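Local coordinates for protein hydrogenase maturation factor (Thermoanaerobacter tengcongensis, PDB 3VTH) that probably transfers the carbamoyl group of carbamoyl phosphate, at the cost of ATP, to the C-terminal cysteine of HypE during [NiFe]-hydrogenase maturation, at residues M307-P312 with L316-I321; P336-N341 with E346-I351; S372-A377 with Y708-L713; C414-H419 with G740-A745; L556-D561 with L651-I656. All coordinates share one frame; numbering follows the deposited sequence.

Contact 1. Residues M307-P312 with L316-I321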
# COMPACT_ATOMS: atom_id res chain seq x y z
N MET A 307 11.58 5.64 6.77
CA MET A 307 11.41 4.33 7.36
C MET A 307 12.52 4.05 8.37
O MET A 307 13.61 4.67 8.34
CB MET A 307 11.42 3.24 6.27
CG MET A 307 12.82 3.04 5.63
SD MET A 307 12.80 2.08 4.10
CE MET A 307 11.47 0.94 4.47
N LEU A 308 12.25 3.11 9.26
CA LEU A 308 13.24 2.66 10.23
C LEU A 308 13.81 1.33 9.72
O LEU A 308 13.27 0.76 8.78
CB LEU A 308 12.58 2.50 11.60
CG LEU A 308 12.03 3.79 12.23
CD1 LEU A 308 11.40 3.53 13.61
CD2 LEU A 308 13.13 4.85 12.35
N PRO A 309 14.90 0.83 10.34
CA PRO A 309 15.45 -0.48 9.96
C PRO A 309 14.38 -1.58 10.08
O PRO A 309 13.55 -1.53 11.01
CB PRO A 309 16.53 -0.71 11.02
CG PRO A 309 16.99 0.65 11.40
CD PRO A 309 15.71 1.48 11.39
N TYR A 310 14.39 -2.54 9.15
CA TYR A 310 13.41 -3.63 9.19
C TYR A 310 14.00 -5.04 9.11
O TYR A 310 13.29 -6.03 9.37
CB TYR A 310 12.28 -3.44 8.16
CG TYR A 310 12.68 -3.41 6.70
CD1 TYR A 310 12.96 -2.19 6.06
CD2 TYR A 310 12.78 -4.60 5.95
CE1 TYR A 310 13.34 -2.15 4.72
CE2 TYR A 310 13.16 -4.58 4.59
CZ TYR A 310 13.42 -3.34 3.99
OH TYR A 310 13.80 -3.28 2.66
N ALA A 311 15.27 -5.13 8.76
CA ALA A 311 15.95 -6.42 8.70
C ALA A 311 17.24 -6.31 9.52
O ALA A 311 17.73 -5.20 9.73
CB ALA A 311 16.25 -6.80 7.26
N PRO A 312 17.78 -7.45 9.99
CA PRO A 312 19.01 -7.35 10.78
C PRO A 312 20.17 -6.65 10.07
O PRO A 312 20.95 -5.96 10.75
CB PRO A 312 19.36 -8.82 11.06
CG PRO A 312 18.02 -9.50 11.06
CD PRO A 312 17.28 -8.84 9.94
N LEU A 316 22.81 -3.67 11.58
CA LEU A 316 24.25 -3.84 11.46
C LEU A 316 24.90 -2.67 10.70
O LEU A 316 25.91 -2.11 11.13
CB LEU A 316 24.58 -5.18 10.80
CG LEU A 316 24.24 -6.45 11.60
CD1 LEU A 316 24.44 -7.70 10.75
CD2 LEU A 316 25.02 -6.53 12.89
N LEU A 317 24.30 -2.31 9.57
CA LEU A 317 24.81 -1.20 8.77
C LEU A 317 24.81 0.12 9.56
O LEU A 317 25.77 0.88 9.49
CB LEU A 317 24.00 -1.05 7.47
CG LEU A 317 24.47 0.02 6.45
CD1 LEU A 317 25.98 -0.16 6.08
CD2 LEU A 317 23.58 0.02 5.20
N MET A 318 23.73 0.35 10.31
CA MET A 318 23.56 1.55 11.12
C MET A 318 24.64 1.77 12.19
O MET A 318 24.98 2.91 12.50
CB MET A 318 22.16 1.61 11.75
CG MET A 318 21.02 1.92 10.76
SD MET A 318 21.30 3.52 9.97
CE MET A 318 19.86 3.66 8.91
N GLU A 319 25.18 0.69 12.75
CA GLU A 319 26.34 0.85 13.64
C GLU A 319 27.63 1.25 12.90
O GLU A 319 28.59 1.73 13.52
CB GLU A 319 26.55 -0.37 14.58
CG GLU A 319 25.87 -1.66 14.15
CD GLU A 319 25.80 -2.74 15.24
OE1 GLU A 319 24.70 -3.31 15.45
OE2 GLU A 319 26.84 -3.03 15.86
N GLU A 320 27.65 1.10 11.57
CA GLU A 320 28.86 1.43 10.78
C GLU A 320 28.84 2.81 10.14
O GLU A 320 29.90 3.38 9.89
CB GLU A 320 29.15 0.36 9.72
CG GLU A 320 29.38 -1.06 10.24
CD GLU A 320 30.49 -1.17 11.29
OE1 GLU A 320 31.55 -0.52 11.14
OE2 GLU A 320 30.30 -1.92 12.27
N ILE A 321 27.64 3.35 9.89
CA ILE A 321 27.50 4.67 9.26
C ILE A 321 26.92 5.71 10.24
O ILE A 321 26.24 5.35 11.20
CB ILE A 321 26.64 4.58 7.96
CG1 ILE A 321 25.23 4.07 8.27
CG2 ILE A 321 27.31 3.68 6.92
CD1 ILE A 321 24.27 4.09 7.08

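Contact 2. Residues P336-N341 with E346-I351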
# COMPACT_ATOMS: atom_id res chain seq x y z
N PRO A 336 9.62 -3.65 -12.71
CA PRO A 336 9.45 -4.24 -11.36
C PRO A 336 10.79 -4.38 -10.60
O PRO A 336 11.82 -4.67 -11.21
CB PRO A 336 8.89 -5.64 -11.65
CG PRO A 336 8.39 -5.60 -13.08
CD PRO A 336 9.20 -4.56 -13.79
N ILE A 337 10.74 -4.17 -9.29
CA ILE A 337 11.88 -4.42 -8.39
C ILE A 337 12.54 -5.79 -8.65
O ILE A 337 11.85 -6.80 -8.81
CB ILE A 337 11.42 -4.27 -6.90
CG1 ILE A 337 12.61 -4.31 -5.93
CG2 ILE A 337 10.31 -5.31 -6.51
CD1 ILE A 337 12.18 -4.00 -4.45
N CYS A 338 13.88 -5.80 -8.76
CA CYS A 338 14.64 -7.04 -8.94
C CYS A 338 14.53 -7.90 -7.69
O CYS A 338 14.56 -7.37 -6.59
CB CYS A 338 16.12 -6.74 -9.17
SG CYS A 338 16.48 -6.00 -10.75
N LYS A 339 14.42 -9.21 -7.87
CA LYS A 339 14.33 -10.11 -6.72
C LYS A 339 15.41 -11.19 -6.65
O LYS A 339 15.64 -11.77 -5.59
CB LYS A 339 12.94 -10.75 -6.63
CG LYS A 339 12.68 -11.88 -7.62
CD LYS A 339 11.51 -12.72 -7.12
CE LYS A 339 11.31 -13.97 -7.95
NZ LYS A 339 12.38 -14.95 -7.62
N ASP A 340 16.09 -11.46 -7.76
CA ASP A 340 17.12 -12.50 -7.84
C ASP A 340 18.52 -11.90 -7.96
O ASP A 340 18.68 -10.86 -8.61
CB ASP A 340 16.85 -13.37 -9.07
CG ASP A 340 15.55 -14.15 -8.98
OD1 ASP A 340 15.05 -14.35 -7.85
OD2 ASP A 340 15.05 -14.57 -10.04
N ASN A 341 19.53 -12.56 -7.38
CA ASN A 341 20.91 -12.10 -7.50
C ASN A 341 21.33 -11.86 -8.95
O ASN A 341 21.84 -10.77 -9.29
CB ASN A 341 21.87 -13.09 -6.80
CG ASN A 341 21.64 -13.17 -5.30
OD1 ASN A 341 21.34 -12.17 -4.65
ND2 ASN A 341 21.81 -14.36 -4.73
N GLU A 346 22.75 -8.07 -13.44
CA GLU A 346 22.60 -7.73 -14.85
C GLU A 346 21.85 -6.40 -15.05
O GLU A 346 22.35 -5.53 -15.75
CB GLU A 346 21.93 -8.89 -15.61
CG GLU A 346 21.79 -8.70 -17.13
CD GLU A 346 23.12 -8.49 -17.86
OE1 GLU A 346 23.14 -7.71 -18.85
OE2 GLU A 346 24.16 -9.09 -17.47
N LYS A 347 20.68 -6.25 -14.44
CA LYS A 347 19.85 -5.06 -14.64
C LYS A 347 20.39 -3.79 -13.97
O LYS A 347 20.15 -2.69 -14.46
CB LYS A 347 18.40 -5.32 -14.23
CG LYS A 347 17.70 -6.29 -15.19
CD LYS A 347 16.26 -6.58 -14.79
CE LYS A 347 15.64 -7.58 -15.77
NZ LYS A 347 14.30 -8.05 -15.27
N LEU A 348 21.13 -3.96 -12.88
CA LEU A 348 21.66 -2.82 -12.13
C LEU A 348 23.15 -2.56 -12.38
O LEU A 348 23.79 -1.82 -11.63
CB LEU A 348 21.36 -2.98 -10.63
CG LEU A 348 19.91 -3.35 -10.28
CD1 LEU A 348 19.70 -3.46 -8.77
CD2 LEU A 348 18.91 -2.35 -10.88
N LYS A 349 23.69 -3.15 -13.44
CA LYS A 349 25.14 -3.14 -13.65
C LYS A 349 25.68 -1.75 -13.95
O LYS A 349 26.84 -1.47 -13.67
CB LYS A 349 25.55 -4.13 -14.73
CG LYS A 349 25.06 -3.78 -16.12
CD LYS A 349 25.48 -4.84 -17.11
CE LYS A 349 24.84 -4.56 -18.46
NZ LYS A 349 25.68 -5.12 -19.53
N ASP A 350 24.85 -0.89 -14.53
CA ASP A 350 25.27 0.48 -14.84
C ASP A 350 24.67 1.45 -13.83
O ASP A 350 24.71 2.67 -14.02
CB ASP A 350 24.90 0.87 -16.27
CG ASP A 350 25.64 0.05 -17.33
OD1 ASP A 350 26.84 -0.27 -17.15
OD2 ASP A 350 25.02 -0.26 -18.37
N ILE A 351 24.11 0.91 -12.75
CA ILE A 351 23.47 1.73 -11.74
C ILE A 351 24.20 1.61 -10.40
O ILE A 351 24.74 2.59 -9.90
CB ILE A 351 21.97 1.39 -11.59
CG1 ILE A 351 21.25 1.51 -12.95
CG2 ILE A 351 21.32 2.29 -10.54
CD1 ILE A 351 19.78 1.09 -12.92

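Contact 3. Residues S372-A377 with Y708-L713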
# COMPACT_ATOMS: atom_id res chain seq x y z
N SER A 372 0.83 6.93 6.07
CA SER A 372 0.77 8.24 6.70
C SER A 372 -0.33 8.20 7.74
O SER A 372 -1.11 7.24 7.78
CB SER A 372 0.40 9.31 5.65
OG SER A 372 -0.94 9.12 5.17
N PHE A 373 -0.42 9.25 8.55
CA PHE A 373 -1.53 9.37 9.49
C PHE A 373 -2.14 10.73 9.28
O PHE A 373 -1.44 11.74 9.33
CB PHE A 373 -1.06 9.19 10.94
CG PHE A 373 -2.20 8.95 11.91
CD1 PHE A 373 -2.62 7.65 12.19
CD2 PHE A 373 -2.87 10.02 12.50
CE1 PHE A 373 -3.68 7.41 13.09
CE2 PHE A 373 -3.94 9.80 13.40
CZ PHE A 373 -4.34 8.48 13.68
N ASN A 374 -3.43 10.76 9.03
CA ASN A 374 -4.10 12.05 8.79
C ASN A 374 -5.58 11.95 9.09
O ASN A 374 -6.20 10.93 8.81
CB ASN A 374 -3.87 12.51 7.34
CG ASN A 374 -4.40 13.90 7.07
OD1 ASN A 374 -4.22 14.83 7.88
ND2 ASN A 374 -5.09 14.05 5.93
N ALA A 375 -6.11 13.02 9.67
CA ALA A 375 -7.53 13.15 10.01
C ALA A 375 -8.01 11.94 10.79
O ALA A 375 -9.00 11.30 10.41
CB ALA A 375 -8.37 13.38 8.75
N GLY A 376 -7.27 11.59 11.84
CA GLY A 376 -7.69 10.58 12.81
C GLY A 376 -7.52 9.12 12.42
O GLY A 376 -8.04 8.24 13.11
N ALA A 377 -6.79 8.83 11.35
CA ALA A 377 -6.56 7.44 10.96
C ALA A 377 -5.34 7.32 10.07
O ALA A 377 -4.88 8.31 9.49
CB ALA A 377 -7.80 6.84 10.24
N TYR A 708 -4.66 18.17 3.27
CA TYR A 708 -5.48 19.31 3.60
C TYR A 708 -6.93 19.12 3.11
O TYR A 708 -7.86 19.25 3.91
CB TYR A 708 -4.87 20.57 3.01
CG TYR A 708 -5.51 21.85 3.49
CD1 TYR A 708 -5.15 22.42 4.73
CD2 TYR A 708 -6.46 22.51 2.71
CE1 TYR A 708 -5.74 23.60 5.18
CE2 TYR A 708 -7.04 23.70 3.14
CZ TYR A 708 -6.69 24.23 4.38
OH TYR A 708 -7.28 25.41 4.78
N LEU A 709 -7.10 18.79 1.83
CA LEU A 709 -8.44 18.49 1.29
C LEU A 709 -9.17 17.44 2.11
O LEU A 709 -10.33 17.61 2.46
CB LEU A 709 -8.36 17.98 -0.16
CG LEU A 709 -8.01 18.92 -1.31
CD1 LEU A 709 -8.26 18.20 -2.64
CD2 LEU A 709 -8.80 20.23 -1.26
N LEU A 710 -8.48 16.34 2.41
CA LEU A 710 -9.08 15.26 3.18
C LEU A 710 -9.48 15.71 4.59
O LEU A 710 -10.63 15.55 5.00
CB LEU A 710 -8.15 14.04 3.26
CG LEU A 710 -8.82 12.83 3.93
CD1 LEU A 710 -9.97 12.30 3.08
CD2 LEU A 710 -7.82 11.70 4.29
N ARG A 711 -8.53 16.28 5.33
CA ARG A 711 -8.78 16.65 6.72
C ARG A 711 -9.84 17.76 6.84
O ARG A 711 -10.75 17.67 7.65
CB ARG A 711 -7.48 17.08 7.42
CG ARG A 711 -7.70 17.61 8.84
CD ARG A 711 -6.41 18.09 9.50
NE ARG A 711 -5.88 19.30 8.89
CZ ARG A 711 -6.33 20.53 9.14
NH1 ARG A 711 -7.33 20.70 9.99
NH2 ARG A 711 -5.78 21.57 8.55
N ARG A 712 -9.72 18.79 6.02
CA ARG A 712 -10.63 19.92 6.09
C ARG A 712 -12.05 19.53 5.72
O ARG A 712 -13.00 19.98 6.35
CB ARG A 712 -10.11 21.03 5.19
CG ARG A 712 -9.06 21.87 5.86
CD ARG A 712 -9.80 23.05 6.40
NE ARG A 712 -9.05 23.87 7.31
CZ ARG A 712 -9.28 25.16 7.51
NH1 ARG A 712 -10.23 25.79 6.82
NH2 ARG A 712 -8.54 25.81 8.38
N LEU A 713 -12.19 18.68 4.71
CA LEU A 713 -13.50 18.23 4.28
C LEU A 713 -14.12 17.31 5.31
O LEU A 713 -15.29 17.46 5.64
CB LEU A 713 -13.43 17.57 2.89
CG LEU A 713 -14.67 17.49 2.00
CD1 LEU A 713 -15.53 18.76 1.99
CD2 LEU A 713 -14.19 17.14 0.58

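Contact 4. Residues C414-H419 with G740-A745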
# COMPACT_ATOMS: atom_id res chain seq x y z
N CYS A 414 -7.48 -7.91 -7.01
CA CYS A 414 -8.09 -8.43 -5.79
C CYS A 414 -8.86 -9.71 -6.10
O CYS A 414 -9.54 -9.77 -7.12
CB CYS A 414 -9.01 -7.36 -5.16
SG CYS A 414 -9.83 -7.84 -3.63
N MET A 415 -8.71 -10.73 -5.26
CA MET A 415 -9.43 -12.01 -5.41
C MET A 415 -10.21 -12.31 -4.15
O MET A 415 -9.66 -12.26 -3.05
CB MET A 415 -8.46 -13.19 -5.57
CG MET A 415 -7.55 -13.11 -6.74
SD MET A 415 -6.27 -14.39 -6.61
CE MET A 415 -5.41 -13.92 -8.10
N THR A 416 -11.48 -12.67 -4.30
CA THR A 416 -12.30 -12.97 -3.14
C THR A 416 -12.40 -14.47 -2.91
O THR A 416 -12.37 -15.26 -3.85
CB THR A 416 -13.73 -12.41 -3.30
OG1 THR A 416 -14.32 -12.92 -4.49
CG2 THR A 416 -13.69 -10.89 -3.35
N LYS A 417 -12.48 -14.83 -1.63
CA LYS A 417 -12.78 -16.20 -1.23
C LYS A 417 -13.22 -16.19 0.22
O LYS A 417 -12.63 -15.47 1.05
CB LYS A 417 -11.56 -17.12 -1.39
CG LYS A 417 -12.00 -18.59 -1.60
CD LYS A 417 -10.83 -19.45 -1.95
CE LYS A 417 -11.25 -20.88 -2.17
NZ LYS A 417 -10.03 -21.68 -1.99
N GLY A 418 -14.26 -16.98 0.52
CA GLY A 418 -14.82 -17.03 1.87
C GLY A 418 -15.22 -15.62 2.26
O GLY A 418 -15.88 -14.92 1.47
N HIS A 419 -14.82 -15.17 3.44
CA HIS A 419 -15.06 -13.77 3.79
C HIS A 419 -13.82 -12.90 3.65
O HIS A 419 -13.69 -11.91 4.36
CB HIS A 419 -15.69 -13.63 5.18
CG HIS A 419 -15.06 -14.50 6.22
ND1 HIS A 419 -15.64 -15.68 6.64
CD2 HIS A 419 -13.92 -14.36 6.93
CE1 HIS A 419 -14.87 -16.23 7.57
NE2 HIS A 419 -13.82 -15.45 7.76
N GLY A 740 -12.77 -2.11 -4.59
CA GLY A 740 -14.08 -1.58 -4.97
C GLY A 740 -14.73 -2.39 -6.09
O GLY A 740 -15.92 -2.73 -5.99
N GLN A 741 -13.95 -2.71 -7.13
CA GLN A 741 -14.45 -3.56 -8.22
C GLN A 741 -14.95 -4.89 -7.68
O GLN A 741 -15.98 -5.40 -8.11
CB GLN A 741 -13.37 -3.87 -9.26
CG GLN A 741 -12.85 -2.67 -10.05
CD GLN A 741 -11.62 -3.02 -10.88
OE1 GLN A 741 -10.85 -3.93 -10.51
NE2 GLN A 741 -11.40 -2.28 -11.98
N ALA A 742 -14.19 -5.46 -6.74
CA ALA A 742 -14.51 -6.77 -6.16
C ALA A 742 -15.83 -6.76 -5.41
O ALA A 742 -16.66 -7.63 -5.62
CB ALA A 742 -13.37 -7.27 -5.24
N VAL A 743 -16.05 -5.77 -4.55
CA VAL A 743 -17.29 -5.77 -3.76
C VAL A 743 -18.50 -5.33 -4.58
O VAL A 743 -19.61 -5.74 -4.30
CB VAL A 743 -17.20 -4.98 -2.43
CG1 VAL A 743 -16.16 -5.63 -1.51
CG2 VAL A 743 -16.88 -3.48 -2.68
N ILE A 744 -18.28 -4.51 -5.60
CA ILE A 744 -19.38 -4.16 -6.49
C ILE A 744 -19.84 -5.39 -7.27
O ILE A 744 -21.05 -5.67 -7.36
CB ILE A 744 -18.99 -3.02 -7.46
CG1 ILE A 744 -18.93 -1.70 -6.70
CG2 ILE A 744 -20.02 -2.93 -8.62
CD1 ILE A 744 -18.15 -0.61 -7.44
N ALA A 745 -18.89 -6.11 -7.84
CA ALA A 745 -19.26 -7.27 -8.64
C ALA A 745 -19.92 -8.33 -7.76
O ALA A 745 -20.90 -8.98 -8.17
CB ALA A 745 -18.04 -7.83 -9.39

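Contact 5. Residues L556-D561 with L651-I656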
# COMPACT_ATOMS: atom_id res chain seq x y z
N LEU A 556 -4.28 25.84 -20.72
CA LEU A 556 -4.87 26.43 -21.94
C LEU A 556 -6.26 25.84 -22.25
O LEU A 556 -7.20 26.55 -22.62
CB LEU A 556 -3.94 26.25 -23.14
CG LEU A 556 -2.68 27.12 -23.10
CD1 LEU A 556 -1.73 26.71 -24.20
CD2 LEU A 556 -3.05 28.61 -23.22
N GLY A 557 -6.36 24.53 -22.10
CA GLY A 557 -7.66 23.86 -22.18
C GLY A 557 -8.68 24.46 -21.23
O GLY A 557 -9.81 24.74 -21.62
N PHE A 558 -8.29 24.67 -19.97
CA PHE A 558 -9.23 25.20 -18.96
C PHE A 558 -9.68 26.63 -19.27
O PHE A 558 -10.78 27.04 -18.88
CB PHE A 558 -8.64 25.10 -17.55
CG PHE A 558 -8.91 23.79 -16.85
CD1 PHE A 558 -9.64 23.74 -15.67
CD2 PHE A 558 -8.48 22.58 -17.41
CE1 PHE A 558 -9.91 22.52 -15.02
CE2 PHE A 558 -8.74 21.36 -16.78
CZ PHE A 558 -9.47 21.34 -15.58
N ILE A 559 -8.82 27.38 -19.97
CA ILE A 559 -9.10 28.79 -20.27
C ILE A 559 -9.43 29.07 -21.74
O ILE A 559 -9.51 30.23 -22.14
CB ILE A 559 -7.94 29.73 -19.82
CG1 ILE A 559 -6.66 29.48 -20.65
CG2 ILE A 559 -7.71 29.59 -18.32
CD1 ILE A 559 -5.55 30.56 -20.48
N PHE A 560 -9.64 28.00 -22.53
CA PHE A 560 -9.73 28.11 -24.00
C PHE A 560 -10.70 29.17 -24.53
O PHE A 560 -10.42 29.84 -25.54
CB PHE A 560 -10.05 26.74 -24.64
CG PHE A 560 -11.52 26.38 -24.64
CD1 PHE A 560 -12.25 26.43 -25.83
CD2 PHE A 560 -12.17 26.02 -23.46
CE1 PHE A 560 -13.62 26.11 -25.84
CE2 PHE A 560 -13.54 25.68 -23.46
CZ PHE A 560 -14.26 25.72 -24.65
N ASP A 561 -11.83 29.34 -23.86
CA ASP A 561 -12.87 30.26 -24.36
C ASP A 561 -12.81 31.64 -23.70
O ASP A 561 -13.75 32.42 -23.82
CB ASP A 561 -14.26 29.65 -24.17
CG ASP A 561 -14.54 29.25 -22.73
OD1 ASP A 561 -13.67 29.49 -21.86
OD2 ASP A 561 -15.62 28.70 -22.46
N LEU A 651 -14.21 29.97 -13.95
CA LEU A 651 -14.62 31.14 -13.16
C LEU A 651 -13.77 31.34 -11.89
O LEU A 651 -13.53 32.47 -11.45
CB LEU A 651 -16.10 31.03 -12.80
CG LEU A 651 -17.06 30.98 -14.00
CD1 LEU A 651 -18.51 30.82 -13.55
CD2 LEU A 651 -16.89 32.25 -14.85
N ILE A 652 -13.33 30.22 -11.32
CA ILE A 652 -12.44 30.20 -10.18
C ILE A 652 -11.02 30.55 -10.65
O ILE A 652 -10.33 31.34 -10.00
CB ILE A 652 -12.47 28.81 -9.49
CG1 ILE A 652 -13.84 28.59 -8.84
CG2 ILE A 652 -11.35 28.66 -8.43
CD1 ILE A 652 -14.16 27.16 -8.55
N LEU A 653 -10.61 30.00 -11.80
CA LEU A 653 -9.30 30.33 -12.38
C LEU A 653 -9.16 31.83 -12.67
O LEU A 653 -8.08 32.38 -12.53
CB LEU A 653 -9.00 29.51 -13.65
CG LEU A 653 -8.80 27.99 -13.51
CD1 LEU A 653 -8.58 27.36 -14.89
CD2 LEU A 653 -7.64 27.66 -12.58
N ARG A 654 -10.25 32.49 -13.05
CA ARG A 654 -10.24 33.96 -13.24
C ARG A 654 -9.80 34.72 -12.00
O ARG A 654 -8.99 35.63 -12.10
CB ARG A 654 -11.61 34.49 -13.61
CG ARG A 654 -11.92 34.32 -15.05
CD ARG A 654 -13.17 35.06 -15.45
NE ARG A 654 -13.83 34.31 -16.51
CZ ARG A 654 -14.99 34.63 -17.06
NH1 ARG A 654 -15.64 35.71 -16.65
NH2 ARG A 654 -15.50 33.86 -18.01
N GLN A 655 -10.34 34.34 -10.84
CA GLN A 655 -10.01 34.99 -9.56
C GLN A 655 -8.58 34.65 -9.12
O GLN A 655 -7.88 35.50 -8.57
CB GLN A 655 -11.02 34.59 -8.48
CG GLN A 655 -12.49 35.02 -8.74
CD GLN A 655 -13.47 34.17 -7.97
OE1 GLN A 655 -14.08 33.24 -8.52
NE2 GLN A 655 -13.56 34.41 -6.68
N ILE A 656 -8.16 33.41 -9.35
CA ILE A 656 -6.79 32.98 -9.06
C ILE A 656 -5.76 33.79 -9.85
O ILE A 656 -4.78 34.28 -9.26
CB ILE A 656 -6.60 31.48 -9.36
CG1 ILE A 656 -7.27 30.66 -8.25
CG2 ILE A 656 -5.11 31.13 -9.46
CD1 ILE A 656 -7.44 29.18 -8.60

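Contact 1. Residues M307-P312 with L316-I321
P309 opens the contact with its ring turned toward M318 of the following helix. P309 CG and M318 CG stand 4.3 Å apart, which is ordinary van der Waals spacing, and the CA atoms of the two residues are 8.4 Å apart, so the ring and the first methylenes of the methionine fill the gap between the backbones. M318 turns at both of its first two torsions (chi1 -72°); this curls the chain so that CG, rather than the terminal methyl, does the touching. Neighbours from the same domain add to the packing: M318 also meets M255, and H314 and Y315 lie against P309. The carbonyl of P309 turns elsewhere, accepting a bond from R281 NH1.

This is the passage from strand 303-307 of the large mixed sheet into helix 312-320, within a domain of the Telomere recombination (YrdC-like) family. A311 takes the N-cap position, and P312, lacking an N-H, suits the first turn, where no carbonyl earlier in the helix is available to receive one.

P312 then supplies the one hydrogen bond between the segments: its O accepts L316 N at 3.1 Å, with an N-H...O angle of 164°, the regular i to i+4 bond of an alpha-helix. The side chain of L316 lies beside its own backbone N (chi1 -68°), which brings L316 CG to 3.4 Å from P312 O. The P312 ring itself rests on I134 and lies about 8 Å from a zinc ion.

Contact 2. Residues P336-N341 with E346-I351
Close beside C338, whose sulfur meets K347, K339 NZ is gripped by two oxygens: D340 OD1 at 2.7 Å in a salt bridge, and the carbonyl of I362. The D340 carboxylate receives it on its syn side, 19° out of plane, in the one of two conformers described here.

Across the contact C338 SG does the work. With chi1 at -71° the sulfur lies beside its own backbone N and faces the end of helix 341-347, 4.0 Å from K347 CB and 4.1 Å from K347 CD. The lysine is extended beyond CG, so its methylenes run alongside the sulfur while NZ continues to a long, weak ion pair with E343. From the buried side L348 CG approaches C338 SG at 4.4 Å; L348 also rests on F355 and A219 of the sheet.

Backbone bonds to F226 and G330 fix C338 itself. At the start of the helix E343 OE1 accepts from the backbone N of both K339 and D340, and since the N-cap residue D340 makes no capping bond in return, this is half of a capping box. A short helix folded back on its lead-in loop is thus held within the YrdC-like domain, against its sheet, with C338 about 8 Å from S329, a magnesium ligand.

Contact 3. Residues S372-A377 with Y708-L713
The methyl of A375 is pressed on the backbone of R711, and here the packing is closest: A375 CB lies 3.9 Å from R711 CA and 4.0 Å from R711 CB, and the two CA atoms approach to 5.0 Å. N374 fills the adjoining space. Its CG is anti to the backbone N (chi1 -174°), which sends the amide toward the helix, across the R711 side chain, with N374 ND2 4.0 Å from L710 CD2 and N374 OD1 4.0 Å from R711 CB. The amide nitrogen is satisfied by the R707 carbonyl in the same helix.

N374 to A377 form a type I' turn, the tight two-residue hairpin between strands 370-374 and 377-378 at the edge of the YrdC-like sheet. N374 N to A377 O, 2.9 Å, holds the two strand ends together, while the turn's own bond, A377 N to N374 O, is weak. This hairpin tip docks on helix 707-719 of the Kae1-like part, joining two domains.

Away from the methyl the contact thins out: exposed G376 takes no part, and the R711 side chain bends at chi3 (69°), carrying its guanidinium off to a salt bridge with E715 in the conformer described.

Contact 4. Residues C414-H419 with G740-A745
A742 CB points at the strand and meets two side chains there, C414 SG at 3.9 Å and T416 CG2 at 4.1 Å. C414 SG and T416 CG2 are 4.9 Å from each other and subtend about 76° at A742 CB, so the alanine methyl sits in the notch between residues i and i+2 of one strand face. Alternation along the strand explains the pairing: C414 and T416 turn toward the helix, whereas M415 between them points away. The nearest CA atoms, of C414 and A742, are 6.6 Å apart, a distance that the small methyl and the short strand side chains allow.

T416 divides its two branches. OG1 lies between the backbone N and the carbonyl carbon (chi1 56°) and bonds to I402 N, which leaves CG2, beside the backbone N, for the apolar contact. C414 instead carries its sulfur anti to N (chi1 -180°), directing it at the A742 methyl. The meeting is thus wholly apolar and buried, and the polar atom of T416 is spent within its own sheet.

Strand 414-417 runs antiparallel between 402-404 and 420-423 in the six-stranded sheet of the first Kae1-like subdomain, which belongs to the actin-like ATPase clan. Helix 737-749 covers one sheet face, with A742 also on A404 and A745 on I402; its V743 and I744 reach helix 483-494, while M415 packs on helix 433-449 across the sheet.

Contact 5. Residues L556-D561 with L651-I656
One methyl, L653 CD1, makes the whole first shell. It lies 3.5 Å from F558 CB, a close approach, and 3.9 Å from F558 CD1, while I559 CG2 follows at 4.2 Å. The leucine meets both side chains nearly at right angles, so the tip of one residue fits between the bases of two neighbours on helix 551-559, and its approach to the phenylalanine ring is oblique.

The torsions set this up. L653 holds CG beside its backbone N (chi1 -66°) and runs extended from there, reaching across the 8.0 Å between L653 CA and I559 CA. In I559 it is CG1 that takes the crowded position between N and carbonyl carbon (chi1 67°), leaving CG2 to face L653.

A second shell closes round them. V604 and L607 of helix 597-607 touch L653, R599 of that helix touches F558, and F569 and V570 cover I559. This is helix packing in the second Kae1-like subdomain, with helix 649-662 laid against F558 and I559, near the C-terminal end of helix 551-559. Beside it R654 forms a salt bridge with E650. With carbon atoms alone in touch, the join rests on shape and burial, without directional bonds.

In the fold
Contacts 1 and 2 belong to the same YrdC-like domain and join a helix, or its very end, to the chain that leads into it; contact 1 includes a backbone bond of the helix itself, whereas contact 2 meets through sulfur and methylenes and has an exposed lysine at its edge. Contact 3 draws on that domain's sheet, at its edge hairpin, but reaches into the Kae1-like region and is only partly buried. Contact 4 is a buried join between the sheet of the first Kae1-like subdomain and the helix near the chain's C-terminus, its segments alternating with those of contact 3. Contact 5, about 35 Å from the chain's centre, is nevertheless buried, apolar and made between helices.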